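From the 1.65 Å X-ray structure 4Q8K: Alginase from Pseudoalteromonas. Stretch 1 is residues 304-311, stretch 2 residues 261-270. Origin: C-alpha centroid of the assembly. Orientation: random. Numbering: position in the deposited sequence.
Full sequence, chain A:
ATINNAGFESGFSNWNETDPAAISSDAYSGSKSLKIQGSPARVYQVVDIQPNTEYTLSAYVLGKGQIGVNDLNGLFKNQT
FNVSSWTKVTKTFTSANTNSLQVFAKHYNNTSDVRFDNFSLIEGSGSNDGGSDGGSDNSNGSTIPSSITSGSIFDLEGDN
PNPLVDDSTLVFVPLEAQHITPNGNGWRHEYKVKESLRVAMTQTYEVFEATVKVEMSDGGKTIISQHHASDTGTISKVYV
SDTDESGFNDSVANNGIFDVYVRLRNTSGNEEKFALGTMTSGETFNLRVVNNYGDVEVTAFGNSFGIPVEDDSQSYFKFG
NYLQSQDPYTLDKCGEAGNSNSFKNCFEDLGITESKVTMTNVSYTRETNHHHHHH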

ATOM      1  N   SER A 304      16.927  -3.785   2.040  1.00 16.97           N
ATOM      2  CA  SER A 304      16.037  -4.942   2.006  1.00 17.77           C
ATOM      3  C   SER A 304      15.769  -5.504   3.388  1.00 18.28           C
ATOM      4  O   SER A 304      16.644  -5.500   4.257  1.00 19.71           O
ATOM      5  CB  SER A 304      16.609  -6.058   1.129  1.00 20.69           C
ATOM      6  OG  SER A 304      16.924  -5.603  -0.170  1.00 21.58           O
ATOM      7  N   PHE A 305      14.548  -5.989   3.572  1.00 18.98           N
ATOM      8  CA  PHE A 305      14.160  -6.715   4.766  1.00 20.49           C
ATOM      9  C   PHE A 305      13.144  -7.775   4.362  1.00 20.76           C
ATOM     10  O   PHE A 305      12.275  -7.516   3.527  1.00 22.16           O
ATOM     11  CB  PHE A 305      13.555  -5.752   5.800  1.00 21.54           C
ATOM     12  CG  PHE A 305      13.060  -6.431   7.051  1.00 26.28           C
ATOM     13  CD1 PHE A 305      13.949  -7.007   7.940  1.00 29.31           C
ATOM     14  CD2 PHE A 305      11.702  -6.491   7.336  1.00 25.36           C
ATOM     15  CE1 PHE A 305      13.498  -7.636   9.087  1.00 28.74           C
ATOM     16  CE2 PHE A 305      11.243  -7.122   8.488  1.00 24.88           C
ATOM     17  CZ  PHE A 305      12.138  -7.683   9.367  1.00 28.77           C
ATOM     18  N   GLY A 306      13.255  -8.958   4.960  1.00 18.96           N
ATOM     19  CA  GLY A 306      12.320 -10.039   4.711  1.00 18.60           C
ATOM     20  C   GLY A 306      12.347 -11.108   5.786  1.00 18.10           C
ATOM     21  O   GLY A 306      13.395 -11.349   6.389  1.00 21.16           O
ATOM     22  N   ILE A 307      11.199 -11.750   6.008  1.00 18.81           N
ATOM     23  CA  ILE A 307      11.062 -12.863   6.946  1.00 18.67           C
ATOM     24  C   ILE A 307       9.993 -13.842   6.466  1.00 18.18           C
ATOM     25  O   ILE A 307       9.180 -13.509   5.603  1.00 21.32           O
ATOM     26  CB  ILE A 307      10.613 -12.391   8.350  1.00 20.92           C
ATOM     27  CG1 ILE A 307       9.219 -11.759   8.272  1.00 22.20           C
ATOM     28  CG2 ILE A 307      11.641 -11.451   8.971  1.00 22.00           C
ATOM     29  CD1 ILE A 307       8.708 -11.265   9.594  1.00 21.75           C
ATOM     30  N   PRO A 308       9.987 -15.058   7.030  1.00 21.03           N
ATOM     31  CA  PRO A 308       8.827 -15.925   6.806  1.00 21.86           C
ATOM     32  C   PRO A 308       7.623 -15.277   7.476  1.00 22.44           C
ATOM     33  O   PRO A 308       7.768 -14.722   8.561  1.00 22.90           O
ATOM     34  CB  PRO A 308       9.208 -17.224   7.529  1.00 22.75           C
ATOM     35  CG  PRO A 308      10.724 -17.193   7.613  1.00 21.62           C
ATOM     36  CD  PRO A 308      11.050 -15.732   7.799  1.00 23.01           C
ATOM     37  N   VAL A 309       6.459 -15.344   6.846  1.00 21.52           N
ATOM     38  CA  VAL A 309       5.278 -14.677   7.391  1.00 24.90           C
ATOM     39  C   VAL A 309       4.209 -15.683   7.804  1.00 29.33           C
ATOM     40  O   VAL A 309       4.216 -16.828   7.353  1.00 27.33           O
ATOM     41  CB  VAL A 309       4.684 -13.690   6.380  1.00 23.50           C
ATOM     42  CG1 VAL A 309       5.673 -12.572   6.066  1.00 22.35           C
ATOM     43  CG2 VAL A 309       4.274 -14.411   5.104  1.00 24.40           C
ATOM     44  N   GLU A 310       3.298 -15.259   8.676  1.00 26.39           N
ATOM     45  CA  GLU A 310       2.174 -16.111   9.052  1.00 29.56           C
ATOM     46  C   GLU A 310       1.372 -16.427   7.798  1.00 30.61           C
ATOM     47  O   GLU A 310       0.996 -15.531   7.047  1.00 29.37           O
ATOM     48  CB  GLU A 310       1.282 -15.423  10.088  1.00 34.84           C
ATOM     49  CG  GLU A 310       0.189 -16.333  10.656  1.00 37.42           C
ATOM     50  CD  GLU A 310      -0.511 -15.735  11.872  1.00 40.24           C
ATOM     51  OE1 GLU A 310      -1.028 -14.607  11.770  1.00 39.27           O
ATOM     52  OE2 GLU A 310      -0.535 -16.393  12.936  1.00 44.17           O
ATOM     53  N   ASP A 311       1.136 -17.709   7.564  1.00 34.79           N
ATOM     54  CA  ASP A 311       0.438 -18.148   6.367  1.00 30.72           C
ATOM     55  C   ASP A 311      -1.055 -17.843   6.476  1.00 32.38           C
ATOM     56  O   ASP A 311      -1.616 -17.829   7.568  1.00 35.19           O
ATOM     57  CB  ASP A 311       0.673 -19.649   6.179  1.00 34.26           C
ATOM     58  CG  ASP A 311       0.528 -20.092   4.737  1.00 34.50           C
ATOM     59  OD1 ASP A 311       0.406 -19.226   3.850  1.00 32.63           O
ATOM     60  OD2 ASP A 311       0.557 -21.316   4.495  1.00 38.48           O
TER
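Stretch 2 (261-270) YVRLRNTSGN

Stretch 2 runs as a strand from Y261 to R265 and then folds into a type I beta turn, N266 to G269. Its strand points almost the same way as the strand at 304-308, with 11° between their N-to-C directions and a closest approach of the axes of 7.8 Å. That spacing is too wide for the strands to share backbone hydrogen bonds, so side chains fill the gap. Further along the chains converge: the CA atoms of F305 and V262 lie 8.2 Å apart, those of V309 and N266 4.3 Å, and those of E310 and T267 4.1 Å.

At the wide end, alternation along each strand decides what meets. F305 and I307 point toward stretch 2, with G306 between them; V262 and L264 point back, while R263 between them turns away. The F305 ring meets two aliphatic bumps obliquely, F305 CD2 lying 4.0 Å from V262 CG1 and F305 CE2 3.7 Å from L264 CD1. L264 is the central knob. L264 CD1 also comes within 3.9 Å of G306 CA, reaching the bare backbone between the two larger side chains, while L264 CB packs 3.8 Å from I307 CD1. Beyond it, V309 CG1 approaches L264 CB at 4.4 Å. A branched leucine suits this position: it touches a ring, a backbone carbon and aliphatic groups at once. The extended end of I307 serves two neighbours, for I307 CD1 also lies 3.8 Å from N266 CB.

Where the strands end, backbone replaces side chain as the filler. E310 N donates a hydrogen bond to R265 O at 3.0 Å, and the same oxygen receives a CA-H...O contact from V309 CA at 3.2 Å. One water extends the seam, accepting from T267 N at 3.1 Å and donating to P308 O at 2.7 Å. Nearby, the methyl T267 CG2 rests 4.2 Å from P308 CB, a small apolar contact at an exposed edge.

E310 then lies along the turn. E310 CB is 3.2 Å from N266 O, with OE1 3.8 Å from R265 CD and OE2 3.8 Å from G269 CA. Glycine suits G269 because at its backbone angles (phi 94°) a CB would be jammed against the preceding carbonyl oxygen. G269 N to N266 O (2.9 Å) closes the turn, and R265, just before it, braces it with NH2 to G269 O (2.9 Å), while N266 N to N270 O (2.8 Å) ties its base.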

ATOM      1  N   TYR A 261       8.482   2.449   5.053  1.00 15.45           N
ATOM      2  CA  TYR A 261       8.805   1.306   5.884  1.00 19.69           C
ATOM      3  C   TYR A 261       7.864   0.166   5.603  1.00 17.64           C
ATOM      4  O   TYR A 261       6.836   0.331   4.922  1.00 18.29           O
ATOM      5  CB  TYR A 261       8.764   1.673   7.380  1.00 18.07           C
ATOM      6  CG  TYR A 261       7.422   2.154   7.902  1.00 17.55           C
ATOM      7  CD1 TYR A 261       6.486   1.257   8.413  1.00 18.14           C
ATOM      8  CD2 TYR A 261       7.114   3.502   7.915  1.00 17.55           C
ATOM      9  CE1 TYR A 261       5.273   1.695   8.912  1.00 20.35           C
ATOM     10  CE2 TYR A 261       5.892   3.954   8.410  1.00 21.85           C
ATOM     11  CZ  TYR A 261       4.985   3.046   8.907  1.00 21.16           C
ATOM     12  OH  TYR A 261       3.773   3.499   9.390  1.00 21.44           O
ATOM     13  N   VAL A 262       8.215  -0.994   6.135  1.00 19.61           N
ATOM     14  CA  VAL A 262       7.402  -2.168   5.945  1.00 15.32           C
ATOM     15  C   VAL A 262       7.046  -2.799   7.280  1.00 18.45           C
ATOM     16  O   VAL A 262       7.841  -2.782   8.228  1.00 19.25           O
ATOM     17  CB  VAL A 262       8.124  -3.191   5.035  1.00 15.93           C
ATOM     18  CG1 VAL A 262       9.442  -3.634   5.682  1.00 20.34           C
ATOM     19  CG2 VAL A 262       7.220  -4.381   4.771  1.00 21.26           C
ATOM     20  N   ARG A 263       5.834  -3.332   7.373  1.00 17.05           N
ATOM     21  CA  ARG A 263       5.496  -4.218   8.480  1.00 15.90           C
ATOM     22  C   ARG A 263       5.200  -5.579   7.893  1.00 18.49           C
ATOM     23  O   ARG A 263       4.421  -5.687   6.930  1.00 19.21           O
ATOM     24  CB  ARG A 263       4.250  -3.729   9.219  1.00 19.98           C
ATOM     25  CG  ARG A 263       4.469  -2.475  10.025  1.00 21.08           C
ATOM     26  CD  ARG A 263       3.185  -1.990  10.683  1.00 21.49           C
ATOM     27  NE  ARG A 263       3.512  -1.016  11.716  1.00 22.34           N
ATOM     28  CZ  ARG A 263       3.712  -1.339  12.987  1.00 24.07           C
ATOM     29  NH1 ARG A 263       3.590  -2.604  13.369  1.00 21.79           N
ATOM     30  NH2 ARG A 263       4.036  -0.403  13.869  1.00 23.06           N
ATOM     31  N   LEU A 264       5.814  -6.600   8.485  1.00 18.73           N
ATOM     32  CA  LEU A 264       5.621  -7.995   8.107  1.00 17.32           C
ATOM     33  C   LEU A 264       5.129  -8.798   9.302  1.00 20.29           C
ATOM     34  O   LEU A 264       5.753  -8.790  10.364  1.00 22.40           O
ATOM     35  CB  LEU A 264       6.938  -8.602   7.604  1.00 20.85           C
ATOM     36  CG  LEU A 264       7.564  -7.917   6.392  1.00 17.19           C
ATOM     37  CD1 LEU A 264       8.924  -8.558   6.053  1.00 19.30           C
ATOM     38  CD2 LEU A 264       6.623  -7.997   5.202  1.00 18.40           C
ATOM     39  N   ARG A 265       4.020  -9.510   9.135  1.00 19.92           N
ATOM     40  CA  ARG A 265       3.505 -10.323  10.231  1.00 25.11           C
ATOM     41  C   ARG A 265       4.207 -11.682  10.291  1.00 25.48           C
ATOM     42  O   ARG A 265       4.069 -12.497   9.382  1.00 24.65           O
ATOM     43  CB  ARG A 265       1.995 -10.504  10.092  1.00 25.65           C
ATOM     44  CG  ARG A 265       1.332 -11.043  11.345  1.00 31.05           C
ATOM     45  CD  ARG A 265      -0.196 -10.943  11.263  1.00 32.29           C
ATOM     46  NE  ARG A 265      -0.695  -9.567  11.170  1.00 34.77           N
ATOM     47  CZ  ARG A 265      -0.818  -8.739  12.208  1.00 35.83           C
ATOM     48  NH1 ARG A 265      -1.289  -7.510  12.035  1.00 37.96           N
ATOM     49  NH2 ARG A 265      -0.465  -9.137  13.423  1.00 34.75           N
ATOM     50  N   ASN A 266       4.964 -11.926  11.355  1.00 21.70           N
ATOM     51  CA  ASN A 266       5.723 -13.172  11.445  1.00 24.12           C
ATOM     52  C   ASN A 266       4.872 -14.412  11.749  1.00 25.14           C
ATOM     53  O   ASN A 266       3.645 -14.320  11.880  1.00 24.39           O
ATOM     54  CB  ASN A 266       6.938 -13.045  12.387  1.00 23.60           C
ATOM     55  CG  ASN A 266       6.556 -12.834  13.856  1.00 28.73           C
ATOM     56  OD1 ASN A 266       7.288 -12.173  14.601  1.00 29.22           O
ATOM     57  ND2 ASN A 266       5.444 -13.415  14.282  1.00 27.25           N
ATOM     58  N   THR A 267       5.526 -15.567  11.846  1.00 28.18           N
ATOM     59  CA  THR A 267       4.831 -16.838  12.023  1.00 28.57           C
ATOM     60  C   THR A 267       4.182 -16.959  13.401  1.00 32.60           C
ATOM     61  O   THR A 267       3.335 -17.822  13.616  1.00 33.64           O
ATOM     62  CB  THR A 267       5.770 -18.049  11.786  1.00 29.22           C
ATOM     63  OG1 THR A 267       6.902 -17.967  12.660  1.00 31.71           O
ATOM     64  CG2 THR A 267       6.246 -18.085  10.348  1.00 30.07           C
ATOM     65  N   SER A 268       4.588 -16.095  14.327  1.00 26.46           N
ATOM     66  CA  SER A 268       3.976 -16.039  15.650  1.00 30.78           C
ATOM     67  C   SER A 268       2.746 -15.125  15.675  1.00 32.67           C
ATOM     68  O   SER A 268       2.037 -15.054  16.681  1.00 34.07           O
ATOM     69  CB  SER A 268       4.991 -15.557  16.683  1.00 31.66           C
ATOM     70  OG  SER A 268       6.061 -16.478  16.820  1.00 32.48           O
ATOM     71  N   GLY A 269       2.506 -14.410  14.580  1.00 28.78           N
ATOM     72  CA  GLY A 269       1.355 -13.528  14.487  1.00 32.62           C
ATOM     73  C   GLY A 269       1.678 -12.098  14.872  1.00 29.01           C
ATOM     74  O   GLY A 269       0.785 -11.254  14.969  1.00 31.67           O
ATOM     75  N   ASN A 270       2.955 -11.816  15.101  1.00 27.32           N
ATOM     76  CA  ASN A 270       3.364 -10.471  15.483  1.00 29.08           C
ATOM     77  C   ASN A 270       4.020  -9.712  14.341  1.00 27.21           C
ATOM     78  O   ASN A 270       4.813 -10.274  13.582  1.00 26.32           O
ATOM     79  CB  ASN A 270       4.293 -10.518  16.694  1.00 29.79           C
ATOM     80  CG  ASN A 270       3.699 -11.296  17.848  1.00 34.81           C
ATOM     81  OD1 ASN A 270       4.360 -12.143  18.444  1.00 37.43           O
ATOM     82  ND2 ASN A 270       2.438 -11.018  18.165  1.00 33.13           N
TER
HETATM   83  O   HOH W   1       8.505 -15.437  11.028  1.00 22.92           O